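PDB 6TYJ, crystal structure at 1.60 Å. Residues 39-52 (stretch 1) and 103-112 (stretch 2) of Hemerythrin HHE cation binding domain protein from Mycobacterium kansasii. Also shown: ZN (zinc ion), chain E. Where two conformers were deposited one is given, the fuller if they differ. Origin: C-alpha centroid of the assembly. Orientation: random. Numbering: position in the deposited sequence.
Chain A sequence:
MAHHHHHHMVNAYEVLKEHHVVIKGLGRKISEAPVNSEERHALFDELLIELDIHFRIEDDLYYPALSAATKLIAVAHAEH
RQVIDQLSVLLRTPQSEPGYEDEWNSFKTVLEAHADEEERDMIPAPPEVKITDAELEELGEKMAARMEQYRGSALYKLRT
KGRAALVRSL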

# COMPACT_ATOMS: atom_id res chain seq x y z
N GLU A 39 -0.82 -17.01 -13.26
CA GLU A 39 0.04 -16.61 -12.16
C GLU A 39 0.05 -15.10 -11.98
O GLU A 39 -0.08 -14.61 -10.85
CB GLU A 39 1.46 -17.13 -12.42
CG GLU A 39 2.42 -16.77 -11.31
CD GLU A 39 3.89 -17.05 -11.63
OE1 GLU A 39 4.19 -17.57 -12.73
OE2 GLU A 39 4.74 -16.73 -10.77
N ARG A 40 0.15 -14.35 -13.08
CA ARG A 40 0.22 -12.89 -12.95
C ARG A 40 -1.10 -12.33 -12.44
O ARG A 40 -1.11 -11.37 -11.66
CB ARG A 40 0.59 -12.24 -14.29
CG ARG A 40 1.11 -10.81 -14.10
CD ARG A 40 1.72 -10.33 -15.42
NE ARG A 40 2.03 -8.91 -15.39
CZ ARG A 40 3.17 -8.38 -15.79
NH1 ARG A 40 4.15 -9.15 -16.26
NH2 ARG A 40 3.33 -7.07 -15.71
N HIS A 41 -2.23 -12.89 -12.90
CA HIS A 41 -3.52 -12.40 -12.42
C HIS A 41 -3.70 -12.64 -10.92
O HIS A 41 -4.20 -11.76 -10.21
CB HIS A 41 -4.67 -13.06 -13.18
CG HIS A 41 -4.85 -12.54 -14.58
ND1 HIS A 41 -5.30 -11.26 -14.85
CD2 HIS A 41 -4.66 -13.13 -15.79
CE1 HIS A 41 -5.37 -11.08 -16.16
NE2 HIS A 41 -5.00 -12.20 -16.75
N ALA A 42 -3.33 -13.83 -10.44
CA ALA A 42 -3.45 -14.09 -9.00
C ALA A 42 -2.54 -13.18 -8.21
O ALA A 42 -2.95 -12.61 -7.19
CB ALA A 42 -3.14 -15.55 -8.67
N LEU A 43 -1.30 -12.99 -8.68
CA LEU A 43 -0.37 -12.13 -7.97
C LEU A 43 -0.89 -10.69 -7.92
O LEU A 43 -0.73 -10.00 -6.91
CB LEU A 43 1.00 -12.20 -8.66
CG LEU A 43 1.84 -13.45 -8.38
CD1 LEU A 43 2.98 -13.41 -9.42
CD2 LEU A 43 2.40 -13.50 -6.95
N PHE A 44 -1.52 -10.23 -9.00
CA PHE A 44 -2.06 -8.88 -8.99
C PHE A 44 -3.18 -8.74 -7.96
O PHE A 44 -3.23 -7.73 -7.25
CB PHE A 44 -2.55 -8.49 -10.37
CG PHE A 44 -3.02 -7.07 -10.45
CD1 PHE A 44 -2.13 -6.04 -10.26
CD2 PHE A 44 -4.36 -6.78 -10.72
CE1 PHE A 44 -2.57 -4.70 -10.31
CE2 PHE A 44 -4.79 -5.45 -10.80
CZ PHE A 44 -3.89 -4.42 -10.61
N ASP A 45 -4.08 -9.72 -7.86
CA ASP A 45 -5.08 -9.69 -6.79
C ASP A 45 -4.41 -9.64 -5.42
O ASP A 45 -4.91 -8.96 -4.50
CB ASP A 45 -5.97 -10.92 -6.85
CG ASP A 45 -7.01 -10.86 -7.95
OD1 ASP A 45 -7.23 -9.78 -8.55
OD2 ASP A 45 -7.62 -11.91 -8.19
N GLU A 46 -3.34 -10.42 -5.23
CA GLU A 46 -2.66 -10.41 -3.93
C GLU A 46 -2.11 -9.03 -3.62
O GLU A 46 -2.21 -8.55 -2.48
CB GLU A 46 -1.53 -11.45 -3.92
CG GLU A 46 -2.03 -12.88 -4.01
CD GLU A 46 -0.90 -13.88 -4.16
OE1 GLU A 46 0.07 -13.84 -3.36
OE2 GLU A 46 -0.99 -14.72 -5.07
N LEU A 47 -1.56 -8.36 -4.65
CA LEU A 47 -1.07 -7.00 -4.48
C LEU A 47 -2.19 -6.04 -4.10
O LEU A 47 -2.02 -5.19 -3.21
CB LEU A 47 -0.37 -6.52 -5.76
CG LEU A 47 0.07 -5.05 -5.75
CD1 LEU A 47 1.06 -4.77 -4.60
CD2 LEU A 47 0.74 -4.71 -7.10
N LEU A 48 -3.36 -6.18 -4.74
CA LEU A 48 -4.47 -5.29 -4.42
C LEU A 48 -4.87 -5.45 -2.96
O LEU A 48 -5.22 -4.46 -2.29
CB LEU A 48 -5.67 -5.56 -5.33
CG LEU A 48 -5.54 -5.20 -6.83
CD1 LEU A 48 -6.77 -5.63 -7.61
CD2 LEU A 48 -5.23 -3.70 -7.01
N ILE A 49 -4.89 -6.69 -2.46
CA ILE A 49 -5.23 -6.92 -1.04
C ILE A 49 -4.23 -6.21 -0.14
O ILE A 49 -4.61 -5.47 0.79
CB ILE A 49 -5.28 -8.44 -0.76
CG1 ILE A 49 -6.47 -9.08 -1.49
CG2 ILE A 49 -5.28 -8.72 0.75
CD1 ILE A 49 -6.44 -10.58 -1.49
N GLU A 50 -2.93 -6.43 -0.38
CA GLU A 50 -1.92 -5.83 0.48
C GLU A 50 -1.93 -4.32 0.36
O GLU A 50 -1.74 -3.62 1.35
CB GLU A 50 -0.52 -6.40 0.13
CG GLU A 50 -0.42 -7.91 0.40
CD GLU A 50 -0.89 -8.31 1.78
OE1 GLU A 50 -0.41 -7.73 2.78
OE2 GLU A 50 -1.73 -9.23 1.87
N LEU A 51 -2.19 -3.79 -0.84
CA LEU A 51 -2.24 -2.34 -1.02
C LEU A 51 -3.41 -1.74 -0.25
O LEU A 51 -3.24 -0.73 0.44
CB LEU A 51 -2.34 -1.99 -2.51
CG LEU A 51 -2.49 -0.51 -2.89
CD1 LEU A 51 -1.47 0.35 -2.17
CD2 LEU A 51 -2.39 -0.32 -4.41
N ASP A 52 -4.59 -2.34 -0.38
CA ASP A 52 -5.77 -1.92 0.38
C ASP A 52 -5.45 -1.79 1.86
O ASP A 52 -5.69 -0.73 2.47
CB ASP A 52 -6.89 -2.95 0.16
CG ASP A 52 -8.17 -2.63 0.92
OD1 ASP A 52 -8.41 -1.45 1.22
OD2 ASP A 52 -8.93 -3.56 1.19
N GLU A 103 1.53 0.26 -19.10
CA GLU A 103 0.71 0.73 -17.99
C GLU A 103 1.15 0.11 -16.67
O GLU A 103 1.19 0.80 -15.64
CB GLU A 103 -0.77 0.43 -18.25
CG GLU A 103 -1.36 1.15 -19.47
CD GLU A 103 -1.32 2.67 -19.35
OE1 GLU A 103 -1.17 3.21 -18.23
OE2 GLU A 103 -1.43 3.34 -20.40
N TRP A 104 1.49 -1.18 -16.68
CA TRP A 104 1.97 -1.80 -15.45
C TRP A 104 3.23 -1.11 -14.95
O TRP A 104 3.36 -0.79 -13.76
CB TRP A 104 2.23 -3.30 -15.67
CG TRP A 104 3.07 -3.87 -14.56
CD1 TRP A 104 4.37 -4.25 -14.62
CD2 TRP A 104 2.68 -4.02 -13.19
NE1 TRP A 104 4.81 -4.66 -13.39
CE2 TRP A 104 3.79 -4.54 -12.49
CE3 TRP A 104 1.48 -3.80 -12.49
CZ2 TRP A 104 3.75 -4.83 -11.13
CZ3 TRP A 104 1.45 -4.07 -11.13
CH2 TRP A 104 2.57 -4.59 -10.47
N ASN A 105 4.17 -0.82 -15.85
CA ASN A 105 5.41 -0.17 -15.43
C ASN A 105 5.14 1.23 -14.88
O ASN A 105 5.77 1.64 -13.90
CB ASN A 105 6.40 -0.11 -16.59
CG ASN A 105 7.02 -1.46 -16.86
OD1 ASN A 105 7.22 -2.26 -15.94
ND2 ASN A 105 7.36 -1.72 -18.12
N SER A 106 4.22 1.97 -15.50
CA SER A 106 3.87 3.29 -14.99
C SER A 106 3.27 3.19 -13.59
O SER A 106 3.58 4.02 -12.72
CB SER A 106 2.89 3.98 -15.95
OG SER A 106 3.53 4.32 -17.18
N PHE A 107 2.44 2.19 -13.36
CA PHE A 107 1.88 2.01 -12.02
C PHE A 107 2.95 1.60 -11.02
O PHE A 107 3.03 2.16 -9.91
CB PHE A 107 0.76 0.96 -12.06
CG PHE A 107 0.21 0.65 -10.70
CD1 PHE A 107 -0.58 1.57 -10.03
CD2 PHE A 107 0.50 -0.56 -10.08
CE1 PHE A 107 -1.10 1.29 -8.80
CE2 PHE A 107 0.00 -0.85 -8.82
CZ PHE A 107 -0.80 0.08 -8.17
N LYS A 108 3.77 0.61 -11.38
CA LYS A 108 4.85 0.15 -10.51
C LYS A 108 5.74 1.31 -10.08
O LYS A 108 6.11 1.42 -8.90
CB LYS A 108 5.66 -0.94 -11.23
CG LYS A 108 6.66 -1.63 -10.33
CD LYS A 108 7.28 -2.85 -11.00
CE LYS A 108 8.30 -2.44 -12.04
NZ LYS A 108 9.17 -3.58 -12.48
N THR A 109 6.02 2.24 -11.00
CA THR A 109 6.88 3.38 -10.68
C THR A 109 6.25 4.26 -9.61
O THR A 109 6.93 4.71 -8.68
CB THR A 109 7.17 4.17 -11.95
OG1 THR A 109 7.95 3.35 -12.83
CG2 THR A 109 7.95 5.46 -11.64
N VAL A 110 4.95 4.55 -9.76
CA VAL A 110 4.26 5.39 -8.80
C VAL A 110 4.18 4.70 -7.44
O VAL A 110 4.37 5.33 -6.39
CB VAL A 110 2.86 5.73 -9.34
CG1 VAL A 110 2.07 6.52 -8.33
CG2 VAL A 110 2.96 6.51 -10.65
N LEU A 111 3.94 3.39 -7.45
CA LEU A 111 3.84 2.65 -6.19
C LEU A 111 5.17 2.66 -5.45
O LEU A 111 5.23 2.94 -4.25
CB LEU A 111 3.38 1.23 -6.49
CG LEU A 111 2.95 0.38 -5.28
CD1 LEU A 111 2.00 1.12 -4.32
CD2 LEU A 111 2.33 -0.88 -5.81
N GLU A 112 6.24 2.34 -6.17
CA GLU A 112 7.58 2.35 -5.59
C GLU A 112 7.95 3.73 -5.08
O GLU A 112 8.62 3.86 -4.06
CB GLU A 112 8.59 1.85 -6.63
ZN ZN E . 1.13 -16.12 -5.00
O HOH W 1 3.50 -16.87 -5.13

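At the centre of the contact lies Leu-47, whose CA-to-CB bond points toward the other helix segment. Leu-47 CD2 packs 3.8 Å from CH2 of Trp-104, at the edge of the indole, 4.3 Å from CE2 of Phe-107, again near the ring plane, and 4.3 Å from CD2 of Leu-111; Leu-47 CD1 lies equally close to that Leu-111 methyl. One turn on, Leu-51 meets two of the same partners: its CD2 sits 4.1 Å from CZ of Phe-107, at the ring edge, and its CD1 4.2 Å from CD1 of Leu-111. Leu-47, Leu-51 and Leu-111 share the t,p rotamer, and Phe-107 also has chi1 t. All four are buried, as suits side chains with no polar group to satisfy. The two helix segments, 39-52 and 103-112, run in the same general direction, their axes inclined by 28° and no closer than 14.0 Å. At that separation the backbones do not meet, and side chains fill the space between; no hydrogen bond crosses, and the contact buries 321 Å² in total. Towards the N-terminal ends of the stretches the gap is bridged by rings. Phe-44 leaves its helix sideways, but its ring end comes nearer, placing CE1 4.2 Å from CZ3 of Trp-104 in an oblique approach. Trp-104, with the largest covered area of any residue here, is broad enough to meet Phe-44, Leu-47 and Arg-40 together. The polar edge is Arg-40, extended with chi1 to chi3 all t. Its guanidinium lies over one face of the indole in a cation-pi contact, Arg-40 CZ 4.7 Å from the centroid of the Trp-104 five-membered ring and 18° off the normal; Arg-40 NH2 comes within 3.2 Å of CD1 of Trp-104. The indole face offers electron density to the charge, while the guanidinium nitrogens and Trp-104 NE1 hydrogen-bond elsewhere in the structure, so these buried polar groups remain satisfied.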